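Local coordinates for protein 6-phosphogluconolactonase (Thermotoga maritima, PDB 1VL1) that hydrolyses 6-phosphogluconolactone to 6-phosphogluconate, the second step in the oxidative stage of the pentose phosphate pathway, at residues Val180-Thr183 and Phe184-Asn188; Gly149-Ala152 and Ser153-Asp156; Glu42-Asp45 and Lys46-Val50. One frame throughout, in Å; residues are numbered along the deposited sequence.

How the interactions relate
The three contacts follow one another along the chain, and none nests in or crosses another. Interaction 3 closes the turn between helix 25-43 and strand 47-51, an element of the mixed sheet. Interaction 2 closes a tight reversal in the loop between strand 140-143 and helix 157-160. Interaction 1 bends the end of strand 179-182 into the short helix 184-187. Interactions 1 and 2 touch, with Thr181 OG1 3.1 Å from Ser153 N in a probable hydrogen bond. Interactions 1 and 3 meet through the methyls of Leu182, Leu187 and Val50, whereas interactions 2 and 3 stay about 7 Å apart at their nearest atoms.

Interaction 1. Residues Val180-Thr183 and Phe184-Asn188; sequences VTLT and FRALN
Thr183 caps the one-turn helix 184-187 at the point where it leaves strand 179-182, an N-cap built directly on a strand end. Its side chain and carbonyl both receive helix N-H groups. The main tie is Leu187 N to Thr183 O, 3.0 Å long and almost straight at 170°, which closes the first helical turn. The capping bond from Ala186 N to Thr183 OG1 is weak at 3.3 Å. OG1 can turn back over the helix start because it sits between the backbone N and the carbonyl carbon, with chi1 at 58°; Thr183 OG1 also lies 3.6 Å from Arg185 CB.

Leu182 packs its side chain against Ala186 and Leu187. Leu182 CB meets Ala186 CB at 4.0 Å, while CD1 of Leu182 reaches CD2 of Leu187 at 3.9 Å, the two leucine side chains crossing at a slant. The CG of Leu187 also lies against Thr183 O at 3.5 Å, so the carbonyl that accepts the helix bond also has the Leu187 side chain resting against it.

The next shell fixes these groups. The stronger partner of Thr183 OG1 is Asn164 O, with a weaker bond to Leu165 O; the hydroxyl is thus satisfied although its capping bond is long. Arg185 runs extended away from the strand to a salt bridge with Asp163, and the Phe184 ring turns the other way to meet Phe219. Ile131 of helix 120-134 and Val166 of strand 166-168 add apolar contacts to Leu182. One residue before it in the strand, Thr181 bends its hydroxyl along the chain, and OG1 gives a 2.8 Å hydrogen bond to Leu182 O from 17° off the carbonyl plane.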
ATOM      1  N   VAL A 180     -11.228   1.228   6.513  1.00 23.62           N
ATOM      2  CA  VAL A 180     -10.246   0.969   7.551  1.00 23.07           C
ATOM      3  C   VAL A 180      -8.894   1.274   6.909  1.00 23.68           C
ATOM      4  O   VAL A 180      -8.643   0.841   5.790  1.00 24.13           O
ATOM      5  CB  VAL A 180     -10.329  -0.477   8.017  1.00 23.50           C
ATOM      6  CG1 VAL A 180      -9.117  -0.824   8.908  1.00 24.13           C
ATOM      7  CG2 VAL A 180     -11.663  -0.711   8.665  1.00 22.88           C
ATOM      8  N   THR A 181      -8.070   2.077   7.570  1.00 22.97           N
ATOM      9  CA  THR A 181      -6.818   2.457   6.956  1.00 21.79           C
ATOM     10  C   THR A 181      -5.678   2.543   7.923  1.00 21.00           C
ATOM     11  O   THR A 181      -5.843   2.922   9.078  1.00 21.29           O
ATOM     12  CB  THR A 181      -6.995   3.836   6.210  1.00 21.46           C
ATOM     13  OG1 THR A 181      -5.816   4.142   5.418  1.00 21.15           O
ATOM     14  CG2 THR A 181      -7.189   4.940   7.179  1.00 22.31           C
ATOM     15  N   LEU A 182      -4.470   2.194   7.442  1.00 21.36           N
ATOM     16  CA  LEU A 182      -3.299   2.610   8.153  1.00 21.75           C
ATOM     17  C   LEU A 182      -3.249   4.107   8.132  1.00 21.72           C
ATOM     18  O   LEU A 182      -3.767   4.744   7.207  1.00 23.01           O
ATOM     19  CB  LEU A 182      -2.035   2.114   7.462  1.00 22.59           C
ATOM     20  CG  LEU A 182      -1.802   0.619   7.481  1.00 27.60           C
ATOM     21  CD1 LEU A 182      -0.385   0.236   6.913  1.00 28.15           C
ATOM     22  CD2 LEU A 182      -1.970   0.001   8.742  1.00 33.43           C
ATOM     23  N   THR A 183      -2.627   4.666   9.186  1.00 21.89           N
ATOM     24  CA  THR A 183      -2.470   6.139   9.369  1.00 22.38           C
ATOM     25  C   THR A 183      -1.119   6.592   8.857  1.00 22.79           C
ATOM     26  O   THR A 183      -0.257   5.789   8.458  1.00 24.00           O
ATOM     27  CB  THR A 183      -2.515   6.446  10.871  1.00 21.87           C
ATOM     28  OG1 THR A 183      -1.485   5.705  11.527  1.00 23.47           O
ATOM     29  CG2 THR A 183      -3.825   6.026  11.517  1.00 25.32           C
ATOM     30  N   PHE A 184      -0.903   7.902   8.795  1.00 23.14           N
ATOM     31  CA  PHE A 184       0.443   8.386   8.507  1.00 22.41           C
ATOM     32  C   PHE A 184       1.516   7.752   9.417  1.00 22.33           C
ATOM     33  O   PHE A 184       2.599   7.357   8.946  1.00 23.21           O
ATOM     34  CB  PHE A 184       0.495   9.898   8.646  1.00 22.03           C
ATOM     35  CG  PHE A 184      -0.365  10.662   7.675  1.00 21.28           C
ATOM     36  CD1 PHE A 184      -0.607  10.215   6.372  1.00 20.93           C
ATOM     37  CD2 PHE A 184      -0.854  11.915   8.039  1.00 23.03           C
ATOM     38  CE1 PHE A 184      -1.356  10.953   5.472  1.00 23.50           C
ATOM     39  CE2 PHE A 184      -1.619  12.681   7.127  1.00 20.90           C
ATOM     40  CZ  PHE A 184      -1.875  12.183   5.826  1.00 23.46           C
ATOM     41  N   ARG A 185       1.230   7.660  10.707  1.00 23.00           N
ATOM     42  CA  ARG A 185       2.153   7.040  11.663  1.00 24.58           C
ATOM     43  C   ARG A 185       2.615   5.659  11.235  1.00 24.03           C
ATOM     44  O   ARG A 185       3.835   5.384  11.207  1.00 23.68           O
ATOM     45  CB  ARG A 185       1.477   6.987  13.030  1.00 25.90           C
ATOM     46  CG  ARG A 185       2.233   6.312  14.073  1.00 31.86           C
ATOM     47  CD  ARG A 185       1.550   6.542  15.410  1.00 37.58           C
ATOM     48  NE  ARG A 185       1.994   5.578  16.402  1.00 40.92           N
ATOM     49  CZ  ARG A 185       1.243   5.126  17.412  1.00 43.00           C
ATOM     50  NH1 ARG A 185      -0.016   5.552  17.586  1.00 41.34           N
ATOM     51  NH2 ARG A 185       1.758   4.226  18.248  1.00 44.30           N
ATOM     52  N   ALA A 186       1.659   4.810  10.842  1.00 24.16           N
ATOM     53  CA  ALA A 186       1.937   3.423  10.462  1.00 22.88           C
ATOM     54  C   ALA A 186       2.730   3.418   9.145  1.00 22.72           C
ATOM     55  O   ALA A 186       3.778   2.761   9.013  1.00 21.97           O
ATOM     56  CB  ALA A 186       0.644   2.633  10.340  1.00 24.13           C
ATOM     57  N   LEU A 187       2.243   4.196   8.188  1.00 22.38           N
ATOM     58  CA  LEU A 187       2.875   4.208   6.841  1.00 23.75           C
ATOM     59  C   LEU A 187       4.303   4.714   6.926  1.00 23.61           C
ATOM     60  O   LEU A 187       5.205   4.228   6.235  1.00 23.78           O
ATOM     61  CB  LEU A 187       2.025   5.020   5.837  1.00 24.12           C
ATOM     62  CG  LEU A 187       0.685   4.356   5.439  1.00 24.48           C
ATOM     63  CD1 LEU A 187      -0.076   5.296   4.574  1.00 22.79           C
ATOM     64  CD2 LEU A 187       0.973   3.095   4.670  1.00 25.08           C
ATOM     65  N   ASN A 188       4.506   5.731   7.754  1.00 22.45           N
ATOM     66  CA  ASN A 188       5.804   6.358   7.891  1.00 22.96           C
ATOM     67  C   ASN A 188       6.851   5.561   8.688  1.00 23.05           C
ATOM     68  O   ASN A 188       8.013   5.951   8.784  1.00 23.74           O
ATOM     69  CB  ASN A 188       5.584   7.792   8.411  1.00 20.68           C
ATOM     70  CG  ASN A 188       5.012   8.735   7.357  1.00 20.83           C
ATOM     71  OD1 ASN A 188       4.961   8.404   6.180  1.00 23.49           O
ATOM     72  ND2 ASN A 188       4.551   9.900   7.792  1.00 26.90           N
TER

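Interaction 2. Residues Gly149-Ala152 and Ser153-Asp156; sequences GHVA and SIFD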
ATOM      1  N   GLY A 149      -5.357  13.037  -4.701  1.00 22.51           N
ATOM      2  CA  GLY A 149      -4.253  13.125  -3.824  1.00 22.00           C
ATOM      3  C   GLY A 149      -4.324  12.211  -2.614  1.00 21.72           C
ATOM      4  O   GLY A 149      -3.399  12.197  -1.816  1.00 23.34           O
ATOM      5  N   HIS A 150      -5.388  11.388  -2.503  1.00 21.06           N
ATOM      6  CA  HIS A 150      -5.533  10.530  -1.362  1.00 21.06           C
ATOM      7  C   HIS A 150      -4.548   9.335  -1.426  1.00 21.89           C
ATOM      8  O   HIS A 150      -4.049   8.970  -2.500  1.00 24.46           O
ATOM      9  CB  HIS A 150      -7.012  10.092  -1.186  1.00 20.99           C
ATOM     10  CG  HIS A 150      -7.375   8.827  -1.890  1.00 23.60           C
ATOM     11  ND1 HIS A 150      -7.966   8.810  -3.136  1.00 25.00           N
ATOM     12  CD2 HIS A 150      -7.263   7.531  -1.504  1.00 24.42           C
ATOM     13  CE1 HIS A 150      -8.185   7.550  -3.496  1.00 24.22           C
ATOM     14  NE2 HIS A 150      -7.785   6.754  -2.519  1.00 24.08           N
ATOM     15  N   VAL A 151      -4.197   8.791  -0.276  1.00 21.86           N
ATOM     16  CA  VAL A 151      -3.311   7.641  -0.173  1.00 22.38           C
ATOM     17  C   VAL A 151      -3.904   6.637   0.802  1.00 22.97           C
ATOM     18  O   VAL A 151      -4.590   7.020   1.744  1.00 22.30           O
ATOM     19  CB  VAL A 151      -1.944   8.136   0.291  1.00 22.41           C
ATOM     20  CG1 VAL A 151      -2.026   8.791   1.675  1.00 23.39           C
ATOM     21  CG2 VAL A 151      -0.902   7.036   0.227  1.00 22.93           C
ATOM     22  N   ALA A 152      -3.746   5.342   0.533  1.00 23.51           N
ATOM     23  CA  ALA A 152      -4.381   4.332   1.339  1.00 22.05           C
ATOM     24  C   ALA A 152      -5.893   4.645   1.312  1.00 22.51           C
ATOM     25  O   ALA A 152      -6.411   4.895   0.224  1.00 23.14           O
ATOM     26  CB  ALA A 152      -3.763   4.224   2.757  1.00 23.79           C
ATOM     27  N   SER A 153      -6.559   4.693   2.453  1.00 21.72           N
ATOM     28  CA  SER A 153      -7.919   5.270   2.533  1.00 21.29           C
ATOM     29  C   SER A 153      -7.898   6.519   3.429  1.00 22.62           C
ATOM     30  O   SER A 153      -8.855   6.800   4.186  1.00 22.15           O
ATOM     31  CB  SER A 153      -8.963   4.257   2.983  1.00 22.64           C
ATOM     32  OG  SER A 153      -9.447   3.404   1.937  1.00 22.98           O
ATOM     33  N   ILE A 154      -6.788   7.246   3.358  1.00 21.94           N
ATOM     34  CA  ILE A 154      -6.683   8.550   4.005  1.00 21.71           C
ATOM     35  C   ILE A 154      -7.125   9.645   2.999  1.00 21.82           C
ATOM     36  O   ILE A 154      -6.388   9.968   2.047  1.00 22.02           O
ATOM     37  CB  ILE A 154      -5.274   8.828   4.477  1.00 20.35           C
ATOM     38  CG1 ILE A 154      -4.744   7.716   5.394  1.00 22.41           C
ATOM     39  CG2 ILE A 154      -5.244  10.208   5.110  1.00 21.39           C
ATOM     40  CD1 ILE A 154      -3.272   7.677   5.573  1.00 21.56           C
ATOM     41  N   PHE A 155      -8.313  10.182   3.218  1.00 21.91           N
ATOM     42  CA  PHE A 155      -8.924  11.201   2.373  1.00 21.68           C
ATOM     43  C   PHE A 155      -8.841  12.573   3.027  1.00 22.74           C
ATOM     44  O   PHE A 155      -8.869  13.583   2.331  1.00 24.31           O
ATOM     45  CB  PHE A 155     -10.394  10.869   2.089  1.00 22.45           C
ATOM     46  CG  PHE A 155     -10.568   9.681   1.154  1.00 21.38           C
ATOM     47  CD1 PHE A 155     -10.583   9.834  -0.197  1.00 21.09           C
ATOM     48  CD2 PHE A 155     -10.639   8.418   1.650  1.00 22.82           C
ATOM     49  CE1 PHE A 155     -10.697   8.738  -1.030  1.00 20.76           C
ATOM     50  CE2 PHE A 155     -10.713   7.322   0.821  1.00 23.74           C
ATOM     51  CZ  PHE A 155     -10.734   7.474  -0.499  1.00 21.54           C
ATOM     52  N   ASP A 156      -8.740  12.581   4.349  1.00 24.40           N
ATOM     53  CA  ASP A 156      -8.726  13.754   5.224  1.00 24.68           C
ATOM     54  C   ASP A 156      -7.473  13.729   6.111  1.00 22.55           C
ATOM     55  O   ASP A 156      -7.052  12.680   6.585  1.00 23.85           O
ATOM     56  CB  ASP A 156      -9.982  13.780   6.115  1.00 25.97           C
ATOM     57  CG  ASP A 156     -11.197  14.125   5.334  1.00 29.32           C
ATOM     58  OD1 ASP A 156     -11.268  15.274   4.874  1.00 35.49           O
ATOM     59  OD2 ASP A 156     -12.080  13.312   5.063  1.00 35.29           O
TER
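The imidazole of His150 and the ring of Phe155 form an offset face-to-face stack, centroids 4.1 Å apart and planes inclined by 24°. Phe155 CE1 lies over the middle of the imidazole, 3.4 Å above its plane, with CZ reaching on toward CD2 and NE2. The benzene ring is therefore slipped so that one side of it, rather than its centre, covers the histidine. In the imidazole plane, Ala152 O stands at the edge. The two side chains run alongside each other in the same direction. For His150 this takes a chi1 of 91°, well off the staggered value, and its CB comes within 3.3 Å of Ile154 O.

The stack flanks a tight beta turn, close to type II', with Ala152 and Ser153 at its corners, closed by a single antiparallel bridge. Val151 and Ile154 make this hydrogen-bonded pair: Ile154 N to Val151 O is short at 2.7 Å, whereas Val151 N to Ile154 O is weak at 3.4 Å. On the side away from the rings, CG1 of Val151 and CD1 of Ile154 make a looser apolar touch at 4.2 Å, and Ile154 goes on to pack against Phe184 and Leu187.

Outer partners set the polar ends. Asp148 binds ND1 of His150 and so limits rotation of the imidazole, while NE2 holds a citrate, probably from the crystallisation liquor but consistent with a pocket for anionic ligands at this loop. At the turn corner, Ser153 OG is hydrogen-bonded to both Asp80 and Arg179, which anchors the loop to neighbouring strands.

Interaction 3. Residues Glu42-Asp45 and Lys46-Val50; sequences EEKD and KIFVV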
ATOM      1  N   GLU A  42      18.715 -10.152   1.441  1.00 28.02           N
ATOM      2  CA  GLU A  42      20.120 -10.451   1.713  1.00 29.96           C
ATOM      3  C   GLU A  42      20.477 -10.052   3.139  1.00 29.86           C
ATOM      4  O   GLU A  42      21.380 -10.627   3.738  1.00 31.34           O
ATOM      5  CB  GLU A  42      21.043  -9.713   0.741  1.00 29.69           C
ATOM      6  CG  GLU A  42      20.844 -10.130  -0.702  1.00 32.04           C
ATOM      7  CD  GLU A  42      21.776  -9.403  -1.649  1.00 33.97           C
ATOM      8  OE1 GLU A  42      21.662  -8.157  -1.752  1.00 40.27           O
ATOM      9  OE2 GLU A  42      22.616 -10.076  -2.286  1.00 39.18           O
ATOM     10  N   GLU A  43      19.766  -9.058   3.657  1.00 29.83           N
ATOM     11  CA  GLU A  43      20.051  -8.438   4.943  1.00 30.87           C
ATOM     12  C   GLU A  43      19.256  -9.036   6.106  1.00 30.02           C
ATOM     13  O   GLU A  43      19.736  -9.048   7.245  1.00 29.30           O
ATOM     14  CB  GLU A  43      19.659  -6.959   4.866  1.00 31.75           C
ATOM     15  CG  GLU A  43      20.450  -6.119   3.889  1.00 33.88           C
ATOM     16  CD  GLU A  43      19.832  -4.743   3.706  1.00 34.78           C
ATOM     17  OE1 GLU A  43      18.742  -4.477   4.266  1.00 40.95           O
ATOM     18  OE2 GLU A  43      20.436  -3.913   2.999  1.00 41.10           O
ATOM     19  N   LYS A  44      18.028  -9.484   5.818  1.00 28.22           N
ATOM     20  CA  LYS A  44      17.046  -9.840   6.836  1.00 28.42           C
ATOM     21  C   LYS A  44      16.347 -11.135   6.511  1.00 26.96           C
ATOM     22  O   LYS A  44      15.984 -11.379   5.373  1.00 26.62           O
ATOM     23  CB  LYS A  44      15.918  -8.830   6.841  1.00 28.94           C
ATOM     24  CG  LYS A  44      16.258  -7.431   7.220  1.00 31.19           C
ATOM     25  CD  LYS A  44      14.986  -6.572   7.150  1.00 32.15           C
ATOM     26  CE  LYS A  44      14.067  -6.856   8.392  1.00 35.71           C
ATOM     27  NZ  LYS A  44      12.608  -6.758   8.209  1.00 28.55           N
ATOM     28  N   ASP A  45      16.052 -11.905   7.535  1.00 25.86           N
ATOM     29  CA  ASP A  45      15.401 -13.196   7.376  1.00 26.46           C
ATOM     30  C   ASP A  45      13.974 -13.002   6.894  1.00 25.28           C
ATOM     31  O   ASP A  45      13.527 -13.729   6.014  1.00 26.39           O
ATOM     32  CB  ASP A  45      15.457 -13.924   8.722  1.00 26.31           C
ATOM     33  CG  ASP A  45      14.587 -15.189   8.800  1.00 32.84           C
ATOM     34  OD1 ASP A  45      14.364 -15.876   7.768  1.00 40.58           O
ATOM     35  OD2 ASP A  45      14.119 -15.592   9.905  1.00 36.73           O
ATOM     36  N   LYS A  46      13.267 -12.031   7.462  1.00 23.31           N
ATOM     37  CA  LYS A  46      11.870 -11.776   7.093  1.00 23.11           C
ATOM     38  C   LYS A  46      11.728 -10.331   6.660  1.00 21.86           C
ATOM     39  O   LYS A  46      12.356  -9.444   7.242  1.00 22.13           O
ATOM     40  CB  LYS A  46      10.939 -12.016   8.272  1.00 23.98           C
ATOM     41  CG  LYS A  46      11.181 -13.340   8.954  1.00 24.52           C
ATOM     42  CD  LYS A  46      10.093 -13.645   9.998  1.00 26.45           C
ATOM     43  CE  LYS A  46      10.250 -12.786  11.259  1.00 28.39           C
ATOM     44  NZ  LYS A  46       9.353 -13.160  12.406  1.00 29.66           N
ATOM     45  N   ILE A  47      10.911 -10.096   5.662  1.00 20.08           N
ATOM     46  CA  ILE A  47      10.623  -8.720   5.285  1.00 21.27           C
ATOM     47  C   ILE A  47       9.125  -8.461   5.364  1.00 21.41           C
ATOM     48  O   ILE A  47       8.307  -9.409   5.231  1.00 20.34           O
ATOM     49  CB  ILE A  47      11.237  -8.341   3.907  1.00 22.18           C
ATOM     50  CG1 ILE A  47      10.592  -9.138   2.759  1.00 22.89           C
ATOM     51  CG2 ILE A  47      12.745  -8.584   3.906  1.00 23.28           C
ATOM     52  CD1 ILE A  47      10.798  -8.497   1.376  1.00 24.04           C
ATOM     53  N   PHE A  48       8.762  -7.180   5.554  1.00 19.27           N
ATOM     54  CA  PHE A  48       7.395  -6.794   5.790  1.00 19.68           C
ATOM     55  C   PHE A  48       7.008  -5.733   4.787  1.00 20.25           C
ATOM     56  O   PHE A  48       7.672  -4.667   4.706  1.00 22.89           O
ATOM     57  CB  PHE A  48       7.194  -6.300   7.217  1.00 20.51           C
ATOM     58  CG  PHE A  48       7.594  -7.320   8.204  1.00 21.19           C
ATOM     59  CD1 PHE A  48       8.938  -7.418   8.576  1.00 22.80           C
ATOM     60  CD2 PHE A  48       6.707  -8.275   8.655  1.00 23.98           C
ATOM     61  CE1 PHE A  48       9.375  -8.407   9.421  1.00 25.84           C
ATOM     62  CE2 PHE A  48       7.150  -9.303   9.538  1.00 24.29           C
ATOM     63  CZ  PHE A  48       8.471  -9.351   9.911  1.00 23.64           C
ATOM     64  N   VAL A  49       5.997  -6.068   4.001  1.00 20.96           N
ATOM     65  CA  VAL A  49       5.559  -5.269   2.843  1.00 21.01           C
ATOM     66  C   VAL A  49       4.082  -4.855   2.935  1.00 22.14           C
ATOM     67  O   VAL A  49       3.205  -5.682   3.052  1.00 22.64           O
ATOM     68  CB  VAL A  49       5.828  -6.013   1.513  1.00 21.75           C
ATOM     69  CG1 VAL A  49       5.521  -5.123   0.333  1.00 22.42           C
ATOM     70  CG2 VAL A  49       7.268  -6.569   1.471  1.00 22.76           C
ATOM     71  N   VAL A  50       3.819  -3.535   2.850  1.00 21.84           N
ATOM     72  CA  VAL A  50       2.479  -2.944   2.829  1.00 21.97           C
ATOM     73  C   VAL A  50       2.049  -2.780   1.363  1.00 22.77           C
ATOM     74  O   VAL A  50       2.868  -2.338   0.530  1.00 22.34           O
ATOM     75  CB  VAL A  50       2.435  -1.568   3.478  1.00 22.39           C
ATOM     76  CG1 VAL A  50       1.075  -0.887   3.227  1.00 26.04           C
ATOM     77  CG2 VAL A  50       2.694  -1.680   4.947  1.00 24.31           C
TER
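Lys44 folds its side chain over the turn to reach the backbone of Lys46, and Lys44 NZ gives a 2.9 Å hydrogen bond to Lys46 O. Bends at chi3 and chi4 bring the ammonium round, and Lys44 CE follows it in, 3.3 Å from Lys46 O. Lys44 NZ also comes to the rim of the Phe48 ring, 3.7 Å from Phe48 CD1 and in the ring plane, so this is an edge approach and not a cation-pi contact.

CB and CG of Lys46 rest on the carbonyl carbon of Asp45, each 3.5 Å from Asp45 C, before the chain leads away. The Asp45 carboxylate crosses the start of that chain at a slant, with Asp45 OD2 3.8 Å from Lys46 CG, and the opposite charges of the two residues do not meet. Together these residues form the helix-to-strand connection between helix 25-43 and strand 47-51, where Arg73 binds the carbonyls of both Lys44 and Asp45.

The salt bridge of Lys44 NZ is to Asp139 OD2, which also accepts from Phe48 N. One ammonium thus joins a turn carbonyl to a carboxylate already held by the strand, and the pairing probably favours the charged form of the lysine.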